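PDB 3DDM: putative mandelate racemase/muconate lactonizing enzyme from Bordetella bronchiseptica, which is a member of the enolase superfamily, pairing an enolase-type N-terminal domain with a TIM-barrel C-terminal domain, its precise function not established. Local coordinates for residues 133-136 / 137-140. The protein carries 1 engineered substitution. Sequence-based numbering, arbitrary orientation.
Sequences GQPL and WAWL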
ATOM      1  N   GLY A 133      15.070  30.749 -12.550  1.00 48.10           N
ATOM      2  CA  GLY A 133      15.051  31.920 -11.698  1.00 46.21           C
ATOM      3  C   GLY A 133      13.648  32.407 -11.406  1.00 46.84           C
ATOM      4  O   GLY A 133      13.398  33.607 -11.422  1.00 45.93           O
ATOM      5  N   GLN A 134      12.732  31.484 -11.122  1.00 48.08           N
ATOM      6  CA  GLN A 134      11.344  31.852 -10.844  1.00 48.32           C
ATOM      7  C   GLN A 134      10.709  31.177  -9.636  1.00 48.14           C
ATOM      8  O   GLN A 134      11.077  30.061  -9.254  1.00 47.22           O
ATOM      9  CB  GLN A 134      10.443  31.515 -12.027  1.00 49.36           C
ATOM     10  CG  GLN A 134      10.695  32.242 -13.317  1.00 52.05           C
ATOM     11  CD  GLN A 134       9.704  31.809 -14.381  1.00 55.17           C
ATOM     12  OE1 GLN A 134       9.778  30.692 -14.906  1.00 52.88           O
ATOM     13  NE2 GLN A 134       8.747  32.682 -14.685  1.00 57.52           N
ATOM     14  N   PRO A 135       9.738  31.862  -9.009  1.00 47.38           N
ATOM     15  CA  PRO A 135       9.058  31.276  -7.858  1.00 46.35           C
ATOM     16  C   PRO A 135       8.130  30.215  -8.469  1.00 46.19           C
ATOM     17  O   PRO A 135       7.572  30.425  -9.553  1.00 44.90           O
ATOM     18  CB  PRO A 135       8.302  32.466  -7.272  1.00 46.26           C
ATOM     19  CG  PRO A 135       8.008  33.304  -8.467  1.00 44.29           C
ATOM     20  CD  PRO A 135       9.317  33.260  -9.206  1.00 44.54           C
ATOM     21  N   LEU A 136       7.977  29.076  -7.797  1.00 45.40           N
ATOM     22  CA  LEU A 136       7.138  28.011  -8.327  1.00 43.57           C
ATOM     23  C   LEU A 136       5.775  28.505  -8.836  1.00 43.42           C
ATOM     24  O   LEU A 136       5.313  28.075  -9.894  1.00 42.78           O
ATOM     25  CB  LEU A 136       6.951  26.913  -7.275  1.00 42.45           C
ATOM     26  CG  LEU A 136       7.230  25.450  -7.673  1.00 42.04           C
ATOM     27  CD1 LEU A 136       7.466  25.314  -9.176  1.00 41.18           C
ATOM     28  CD2 LEU A 136       8.439  24.942  -6.909  1.00 41.02           C
ATOM     29  N   TRP A 137       5.137  29.417  -8.117  1.00 43.18           N
ATOM     30  CA  TRP A 137       3.840  29.895  -8.573  1.00 45.76           C
ATOM     31  C   TRP A 137       3.882  30.518  -9.981  1.00 46.49           C
ATOM     32  O   TRP A 137       2.970  30.320 -10.785  1.00 46.63           O
ATOM     33  CB  TRP A 137       3.242  30.887  -7.565  1.00 46.62           C
ATOM     34  CG  TRP A 137       3.901  32.241  -7.502  1.00 50.47           C
ATOM     35  CD1 TRP A 137       4.824  32.673  -6.585  1.00 51.32           C
ATOM     36  CD2 TRP A 137       3.629  33.364  -8.351  1.00 50.86           C
ATOM     37  NE1 TRP A 137       5.134  33.996  -6.806  1.00 50.73           N
ATOM     38  CE2 TRP A 137       4.416  34.444  -7.884  1.00 51.46           C
ATOM     39  CE3 TRP A 137       2.796  33.563  -9.462  1.00 50.93           C
ATOM     40  CZ2 TRP A 137       4.388  35.707  -8.488  1.00 51.72           C
ATOM     41  CZ3 TRP A 137       2.771  34.822 -10.063  1.00 51.04           C
ATOM     42  CH2 TRP A 137       3.563  35.877  -9.572  1.00 50.66           C
ATOM     43  N   ALA A 138       4.943  31.261 -10.286  1.00 47.00           N
ATOM     44  CA  ALA A 138       5.074  31.894 -11.598  1.00 46.52           C
ATOM     45  C   ALA A 138       5.354  30.839 -12.665  1.00 46.34           C
ATOM     46  O   ALA A 138       4.792  30.886 -13.763  1.00 45.80           O
ATOM     47  CB  ALA A 138       6.193  32.925 -11.576  1.00 45.99           C
ATOM     48  N   TRP A 139       6.229  29.897 -12.325  1.00 44.77           N
ATOM     49  CA  TRP A 139       6.598  28.795 -13.203  1.00 45.00           C
ATOM     50  C   TRP A 139       5.346  27.999 -13.621  1.00 45.34           C
ATOM     51  O   TRP A 139       5.167  27.656 -14.790  1.00 43.99           O
ATOM     52  CB  TRP A 139       7.557  27.887 -12.455  1.00 45.61           C
ATOM     53  CG  TRP A 139       8.169  26.815 -13.269  1.00 46.01           C
ATOM     54  CD1 TRP A 139       9.250  26.928 -14.082  1.00 45.61           C
ATOM     55  CD2 TRP A 139       7.818  25.427 -13.254  1.00 47.30           C
ATOM     56  NE1 TRP A 139       9.613  25.695 -14.566  1.00 47.43           N
ATOM     57  CE2 TRP A 139       8.748  24.753 -14.074  1.00 47.70           C
ATOM     58  CE3 TRP A 139       6.811  24.683 -12.618  1.00 47.92           C
ATOM     59  CZ2 TRP A 139       8.706  23.363 -14.278  1.00 47.86           C
ATOM     60  CZ3 TRP A 139       6.771  23.297 -12.822  1.00 47.40           C
ATOM     61  CH2 TRP A 139       7.714  22.656 -13.644  1.00 46.65           C
ATOM     62  N   LEU A 140       4.483  27.706 -12.652  1.00 45.23           N
ATOM     63  CA  LEU A 140       3.244  26.979 -12.911  1.00 44.38           C
ATOM     64  C   LEU A 140       2.263  27.836 -13.723  1.00 44.96           C
ATOM     65  O   LEU A 140       1.102  27.459 -13.911  1.00 46.51           O
ATOM     66  CB  LEU A 140       2.593  26.575 -11.586  1.00 41.66           C
ATOM     67  CG  LEU A 140       3.387  25.606 -10.709  1.00 41.32           C
ATOM     68  CD1 LEU A 140       2.792  25.553  -9.304  1.00 39.12           C
ATOM     69  CD2 LEU A 140       3.389  24.239 -11.359  1.00 38.76           C
TER
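The indole of W137 takes P135 over one face: the pyrrolidine CG lies 3.8 Å from the centroid of the five-membered ring, a CH-pi contact, and A138 CB stands over the rim of that same face. P135 is the N-cap residue of the short helix 136-139 in the enolase-type N-terminal domain, so this is local packing at a helix start. W137 CG sits between its own backbone N and carbonyl carbon (chi1 72°), which folds the indole back beside the proline; NE1 hydrogen-bonds to the carbonyl of G363. The second indole, W139, has Q134 OE1 at its edge, near the ring plane and 3.9 Å from CD1, with the amide plane turned 75° from the ring. L136 and W139 run abreast, and L136 CD1 comes obliquely to within 3.6 Å of W139 CE3.

The chain arrives from helix 110-131, which closes at G133 in a Schellman motif. L136 and W139 pack back against that helix, yet the side chains also reach helices of the barrel domain: L136, W137 and L140 meet helix 313-325, and L136 and L140 share F288 of helix 287-300.

The P135 carbonyl opens the helical bonding: its O receives W139 N at 3.1 Å in a nearly straight bond (170° at the hydrogen) and A138 N in a weak, bent one. One turn is completed when L140 N donates to L136 O at 2.9 Å.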